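Local coordinates for protein acetyl-CoA acetyltransferase (Elizabethkingia anophelis NUHP1, PDB 6BN2) that probably catalyses, as a thiolase, the condensation of two acetyl-CoA molecules into acetoacetyl-CoA and free CoA, at residues V15-T20 / T368-L373; P33-G38 / A67-A72; K302-A307 / K336-D341. All coordinates share one frame; numbering follows the deposited sequence.

Interaction 1: V15-T20 / T368-L373; sequences VSAVRT and TLINVL
In the thiolase fold, a helix of the C-terminal half packs against the first strand of the N-terminal half, and here Ala17 of that strand meets Ile370 of helix 358-375. The touch is small and wholly apolar: the Ala17 CB methyl faces the delta methyl of isoleucine, with CB 3.7 Å from Ile370 CD1. Ile370 has CG1 anti to the carbonyl carbon (chi1 -71°) and runs on extended, which puts CD1 at the far end of the branch, against the Ala17 methyl. The alpha carbons of Ala17 and Ile370 stand 8.1 Å apart.

A buried polar group flanks this packing. Arg19 NE and Thr368 OG1 lie 4.2 Å apart without bonding to each other; both are tied to Glu205 OE1, which thus links strand and helix. Arg19 also forms a salt bridge from NH2 to Asp224, and its NH1 gives a bent bond of 3.2 Å to Thr20 O, so the guanidinium is fixed at all three nitrogens.

Strand 12-24 runs antiparallel to strand 258-268 on one side, while the helix turns Leu369, Ile370 and Leu373 onto Ile397 of strand 391-399.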
# COMPACT_ATOMS: atom_id res chain seq x y z
N VAL A 15 16.80 15.17 0.59
CA VAL A 15 17.45 16.11 1.50
C VAL A 15 17.83 15.45 2.83
O VAL A 15 18.66 16.02 3.56
CB VAL A 15 16.58 17.37 1.75
CG1 VAL A 15 16.52 18.23 0.48
CG2 VAL A 15 15.19 17.03 2.25
N SER A 16 17.27 14.29 3.15
CA SER A 16 17.74 13.53 4.30
C SER A 16 17.37 12.07 4.07
O SER A 16 16.45 11.76 3.32
CB SER A 16 17.16 14.05 5.61
OG SER A 16 15.76 13.87 5.63
N ALA A 17 18.11 11.19 4.73
CA ALA A 17 17.95 9.75 4.51
C ALA A 17 18.56 9.00 5.69
O ALA A 17 19.76 9.13 5.94
CB ALA A 17 18.63 9.32 3.20
N VAL A 18 17.73 8.25 6.43
CA VAL A 18 18.23 7.56 7.63
C VAL A 18 17.58 6.18 7.73
O VAL A 18 16.62 5.86 7.03
CB VAL A 18 17.97 8.34 8.93
CG1 VAL A 18 18.54 9.74 8.87
CG2 VAL A 18 16.44 8.38 9.23
N ARG A 19 18.13 5.37 8.64
CA ARG A 19 17.55 4.05 8.91
C ARG A 19 17.79 3.71 10.36
O ARG A 19 18.77 4.17 10.95
CB ARG A 19 18.19 2.97 8.03
CG ARG A 19 19.71 2.79 8.31
CD ARG A 19 20.18 1.66 7.44
NE ARG A 19 21.56 1.20 7.64
CZ ARG A 19 21.91 0.21 8.45
NH1 ARG A 19 21.00 -0.35 9.25
NH2 ARG A 19 23.17 -0.20 8.47
N THR A 20 16.90 2.88 10.94
CA THR A 20 17.23 2.25 12.21
C THR A 20 18.31 1.20 11.99
O THR A 20 18.52 0.74 10.86
CB THR A 20 15.98 1.59 12.84
OG1 THR A 20 15.62 0.43 12.09
CG2 THR A 20 14.78 2.55 12.87
N THR A 368 21.70 3.63 2.18
CA THR A 368 23.09 3.16 2.17
C THR A 368 23.82 3.63 0.92
O THR A 368 24.97 4.08 1.01
CB THR A 368 23.11 1.64 2.30
OG1 THR A 368 22.54 1.28 3.55
CG2 THR A 368 24.55 1.10 2.22
N LEU A 369 23.17 3.54 -0.24
CA LEU A 369 23.79 3.98 -1.50
C LEU A 369 24.21 5.44 -1.44
O LEU A 369 25.30 5.80 -1.90
CB LEU A 369 22.82 3.75 -2.66
CG LEU A 369 23.35 4.21 -4.02
CD1 LEU A 369 24.56 3.38 -4.44
CD2 LEU A 369 22.24 4.07 -5.07
N ILE A 370 23.35 6.32 -0.90
CA ILE A 370 23.72 7.74 -0.77
C ILE A 370 25.05 7.88 -0.07
O ILE A 370 25.93 8.65 -0.48
CB ILE A 370 22.61 8.51 -0.03
CG1 ILE A 370 21.39 8.63 -0.94
CG2 ILE A 370 23.13 9.89 0.44
CD1 ILE A 370 20.11 9.01 -0.19
N ASN A 371 25.22 7.14 1.02
CA ASN A 371 26.44 7.27 1.79
C ASN A 371 27.62 6.58 1.13
O ASN A 371 28.74 7.08 1.22
CB ASN A 371 26.18 6.77 3.21
CG ASN A 371 25.29 7.74 3.96
OD1 ASN A 371 24.06 7.55 4.05
ND2 ASN A 371 25.89 8.82 4.41
N VAL A 372 27.40 5.45 0.45
CA VAL A 372 28.46 4.84 -0.34
C VAL A 372 29.01 5.83 -1.37
O VAL A 372 30.23 5.97 -1.53
CB VAL A 372 27.96 3.56 -1.03
CG1 VAL A 372 28.91 3.16 -2.16
CG2 VAL A 372 27.80 2.41 -0.02
N LEU A 373 28.11 6.54 -2.07
CA LEU A 373 28.58 7.50 -3.06
C LEU A 373 29.42 8.61 -2.42
O LEU A 373 30.46 9.00 -2.96
CB LEU A 373 27.40 8.10 -3.84
CG LEU A 373 26.59 7.12 -4.68
CD1 LEU A 373 25.40 7.88 -5.27
CD2 LEU A 373 27.45 6.49 -5.78

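Interaction 2: P33-G38 / A67-A72; sequences PATQLG and AGEGQA
The carbonyl oxygen of Glu69 is gripped twice, by a water that donates to it and by the side-chain amide of Gln76, and the water carries the link across to Thr35. The water lies 2.8 Å from Glu69 O and 2.8 Å from Thr35 OG1, with an angle of about 124° at the water. The hydroxyl and the carbonyl oxygen are themselves too far apart to bond, with Thr35 OG1 4.9 Å from Glu69 O, and a single solvent molecule bridges the interval. At chi1 55° the threonine holds OG1 beside both its backbone N and its carbonyl carbon, leaving CG2 directed at the loop, a loose 4.5 Å from Glu69 OE2.

The glutamate side chain makes the direct contact. CG is anti to the carbonyl carbon (chi1 -62°) and the chain is extended beyond it, bringing the carboxylate beside the start of helix 34-48. OE1 meets the Ala34 methyl, whose CB is 3.3 Å from Glu69 OE1 and stands beyond that oxygen, well to one side of the carboxylate plane; OE2 accepts a hydrogen bond from Asn63. The helix dipole would probably favour a negative charge beside this N-terminal turn, though no backbone N-H of segment 33-38 bonds to the carboxylate.

Pro33 takes the N-cap position, and its carbonyl oxygen accepts Leu37 N at 3.0 Å as the helix begins. The loop also belongs to a subunit interface, where Gly68 N and Gly70 N both bond to Asp153 of the second subunit. It joins strand 59-62 to helix 73-80, and Thr35 also touches Pro73 and Gln76, so the start of helix 34-48 packs against the start of helix 73-80.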
# COMPACT_ATOMS: atom_id res chain seq x y z
N PRO A 33 7.13 -2.26 17.89
CA PRO A 33 6.29 -2.49 16.70
C PRO A 33 6.82 -1.81 15.46
O PRO A 33 7.48 -0.77 15.53
CB PRO A 33 4.94 -1.90 17.11
CG PRO A 33 4.92 -1.92 18.60
CD PRO A 33 6.38 -1.67 19.01
N ALA A 34 6.50 -2.39 14.30
CA ALA A 34 6.92 -1.82 13.03
C ALA A 34 6.60 -0.33 12.94
O ALA A 34 7.41 0.47 12.45
CB ALA A 34 6.24 -2.56 11.87
N THR A 35 5.39 0.07 13.37
CA THR A 35 5.00 1.47 13.25
C THR A 35 5.86 2.37 14.11
O THR A 35 6.11 3.52 13.74
CB THR A 35 3.52 1.66 13.60
OG1 THR A 35 3.26 1.12 14.91
CG2 THR A 35 2.60 0.96 12.56
N GLN A 36 6.32 1.87 15.27
CA GLN A 36 7.22 2.67 16.09
C GLN A 36 8.61 2.72 15.48
O GLN A 36 9.28 3.76 15.56
CB GLN A 36 7.23 2.12 17.52
CG GLN A 36 8.31 2.68 18.42
CD GLN A 36 8.23 4.17 18.70
OE1 GLN A 36 7.22 4.82 18.43
NE2 GLN A 36 9.29 4.72 19.29
N LEU A 37 9.08 1.63 14.87
CA LEU A 37 10.34 1.71 14.12
C LEU A 37 10.22 2.72 12.99
O LEU A 37 11.14 3.51 12.76
CB LEU A 37 10.73 0.33 13.58
CG LEU A 37 11.00 -0.73 14.66
CD1 LEU A 37 11.21 -2.10 14.01
CD2 LEU A 37 12.21 -0.35 15.50
N GLY A 38 9.07 2.74 12.30
CA GLY A 38 8.86 3.76 11.28
C GLY A 38 8.90 5.16 11.87
O GLY A 38 9.47 6.07 11.28
N ALA A 67 -0.61 -7.18 9.19
CA ALA A 67 -1.60 -7.78 10.08
C ALA A 67 -1.29 -7.48 11.53
O ALA A 67 -0.16 -7.70 12.00
CB ALA A 67 -1.66 -9.30 9.87
N GLY A 68 -2.31 -7.02 12.25
CA GLY A 68 -2.20 -6.77 13.67
C GLY A 68 -1.46 -5.51 14.05
O GLY A 68 -1.31 -5.25 15.25
N GLU A 69 -1.00 -4.73 13.07
CA GLU A 69 -0.36 -3.45 13.38
C GLU A 69 -1.36 -2.39 13.79
O GLU A 69 -0.96 -1.32 14.26
CB GLU A 69 0.44 -2.95 12.18
CG GLU A 69 1.56 -3.89 11.79
CD GLU A 69 2.33 -3.33 10.61
OE1 GLU A 69 3.49 -3.76 10.43
OE2 GLU A 69 1.76 -2.49 9.86
N GLY A 70 -2.66 -2.65 13.62
CA GLY A 70 -3.65 -1.65 13.92
C GLY A 70 -3.99 -0.80 12.70
O GLY A 70 -3.37 -0.88 11.64
N GLN A 71 -5.01 0.04 12.89
CA GLN A 71 -5.54 0.85 11.80
C GLN A 71 -4.50 1.85 11.30
O GLN A 71 -3.81 2.49 12.09
CB GLN A 71 -6.78 1.59 12.28
CG GLN A 71 -7.59 2.19 11.13
CD GLN A 71 -8.72 3.06 11.63
OE1 GLN A 71 -8.51 4.06 12.29
NE2 GLN A 71 -9.95 2.68 11.29
N ALA A 72 -4.42 2.00 9.97
CA ALA A 72 -3.59 3.01 9.31
C ALA A 72 -2.15 2.97 9.81
O ALA A 72 -1.68 3.92 10.44
CB ALA A 72 -4.19 4.40 9.52
O HOH W 1 1.56 -1.00 15.45

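Interaction 3: K302-A307 / K336-D341; sequences KALPIA and KILGLD
A proline inside a helix forms part of this contact: Pro305 interrupts the backbone bonding of helix 300-311, whose kink falls where the ring nitrogen cannot donate to the preceding turn, and the CG corner of its ring comes near Leu338. The leucine divides its two methyls between consecutive residues of that helix. Leu338 CD1 meets Leu304 CD2 at 4.0 Å, the two side chains passing at a slant, while Leu338 CD2 rests at 4.3 Å from Pro305 CG. The two leucines reach their meeting point by different first torsions: in Leu304 the CG is anti to the backbone N (chi1 176°), whereas in Leu338 it is anti to the carbonyl carbon (chi1 -65°).

Leu338 is the last helical residue of helix 328-338, which ends in a Schellman motif. Gly339, with positive phi, is the C-prime residue, and Leu340 N turns back to Asn335 O. A weak bond of 3.4 Å joins Gly339 N to Lys336 O. Gly339 belongs to a calcium site seen for this protein, though that ligand is not bound to this chain here; a calcium ion does lie about 7 Å from the Leu338 side chain. Phe323 of strand 320-323 touches both leucines and also Leu340.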
# COMPACT_ATOMS: atom_id res chain seq x y z
N LYS A 302 16.31 -6.82 -15.21
CA LYS A 302 15.38 -6.23 -16.17
C LYS A 302 15.02 -4.80 -15.81
O LYS A 302 14.89 -3.94 -16.70
CB LYS A 302 14.11 -7.09 -16.27
CG LYS A 302 13.13 -6.63 -17.35
CD LYS A 302 11.86 -7.50 -17.39
CE LYS A 302 10.93 -7.01 -18.50
NZ LYS A 302 9.67 -7.82 -18.58
N ALA A 303 14.85 -4.50 -14.51
CA ALA A 303 14.41 -3.16 -14.11
C ALA A 303 15.52 -2.13 -14.28
O ALA A 303 15.25 -1.00 -14.71
CB ALA A 303 13.92 -3.17 -12.65
N LEU A 304 16.76 -2.47 -13.92
CA LEU A 304 17.82 -1.46 -13.96
C LEU A 304 18.05 -0.90 -15.37
O LEU A 304 18.14 0.33 -15.51
CB LEU A 304 19.12 -2.01 -13.35
CG LEU A 304 20.29 -1.03 -13.45
CD1 LEU A 304 19.98 0.25 -12.69
CD2 LEU A 304 21.55 -1.67 -12.89
N PRO A 305 18.12 -1.71 -16.43
CA PRO A 305 18.27 -1.12 -17.77
C PRO A 305 17.15 -0.17 -18.15
O PRO A 305 17.41 0.80 -18.87
CB PRO A 305 18.30 -2.35 -18.70
CG PRO A 305 18.88 -3.44 -17.81
CD PRO A 305 18.23 -3.18 -16.47
N ILE A 306 15.92 -0.40 -17.67
CA ILE A 306 14.85 0.55 -17.97
C ILE A 306 15.13 1.89 -17.31
O ILE A 306 14.98 2.95 -17.93
CB ILE A 306 13.48 -0.02 -17.52
CG1 ILE A 306 13.19 -1.34 -18.23
CG2 ILE A 306 12.39 1.01 -17.82
CD1 ILE A 306 11.92 -2.01 -17.74
N ALA A 307 15.53 1.85 -16.03
CA ALA A 307 15.87 3.09 -15.33
C ALA A 307 17.05 3.79 -15.99
O ALA A 307 17.05 5.02 -16.13
CB ALA A 307 16.16 2.80 -13.86
N LYS A 336 26.18 -11.34 -12.46
CA LYS A 336 26.63 -12.12 -13.61
C LYS A 336 25.90 -11.70 -14.88
O LYS A 336 26.51 -11.56 -15.94
CB LYS A 336 26.38 -13.60 -13.31
CG LYS A 336 27.31 -14.59 -13.90
CD LYS A 336 26.91 -15.99 -13.42
CE LYS A 336 27.78 -17.06 -14.04
NZ LYS A 336 27.45 -18.41 -13.50
N ILE A 337 24.58 -11.50 -14.77
CA ILE A 337 23.77 -11.15 -15.93
C ILE A 337 24.15 -9.78 -16.46
O ILE A 337 24.26 -9.58 -17.68
CB ILE A 337 22.28 -11.20 -15.55
CG1 ILE A 337 21.87 -12.65 -15.30
CG2 ILE A 337 21.41 -10.55 -16.64
CD1 ILE A 337 20.49 -12.75 -14.61
N LEU A 338 24.35 -8.82 -15.56
CA LEU A 338 24.68 -7.45 -15.94
C LEU A 338 26.17 -7.24 -16.14
O LEU A 338 26.57 -6.17 -16.62
CB LEU A 338 24.17 -6.47 -14.87
CG LEU A 338 22.66 -6.40 -14.72
CD1 LEU A 338 22.29 -5.61 -13.46
CD2 LEU A 338 22.04 -5.77 -15.96
N GLY A 339 27.00 -8.22 -15.79
CA GLY A 339 28.43 -8.07 -15.97
C GLY A 339 29.06 -7.10 -15.00
O GLY A 339 30.05 -6.45 -15.34
N LEU A 340 28.51 -6.98 -13.80
CA LEU A 340 28.98 -5.98 -12.86
C LEU A 340 30.23 -6.43 -12.14
O LEU A 340 30.41 -7.60 -11.82
CB LEU A 340 27.90 -5.65 -11.84
CG LEU A 340 26.56 -5.19 -12.40
CD1 LEU A 340 25.66 -4.81 -11.27
CD2 LEU A 340 26.75 -4.03 -13.36
N ASP A 341 31.10 -5.46 -11.87
CA ASP A 341 32.26 -5.66 -11.02
C ASP A 341 31.80 -5.77 -9.56
O ASP A 341 31.26 -4.82 -9.01
CB ASP A 341 33.20 -4.47 -11.19
CG ASP A 341 34.47 -4.59 -10.39
OD1 ASP A 341 35.37 -3.76 -10.63
OD2 ASP A 341 34.59 -5.51 -9.54

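In the fold
Three ways of joining parts of the fold appear at increasing distance from the centre of the chain. Interaction 1, about 12 Å from it, is fully buried and unites the two halves of the thiolase fold, combining an apolar touch with an enclosed network of charges. Interaction 2, also buried though near the subunit interface, stays within the N-terminal half and relies on water and a carboxylate. Interaction 3, within the C-terminal half, is partly exposed and purely apolar across its segments. Interactions 2 and 3 lie on opposite sides of the chain's centre, some 34 Å apart between centres. Interactions 1 and 2 touch directly, through Thr20 CG2 and Leu37 O at 3.8 Å.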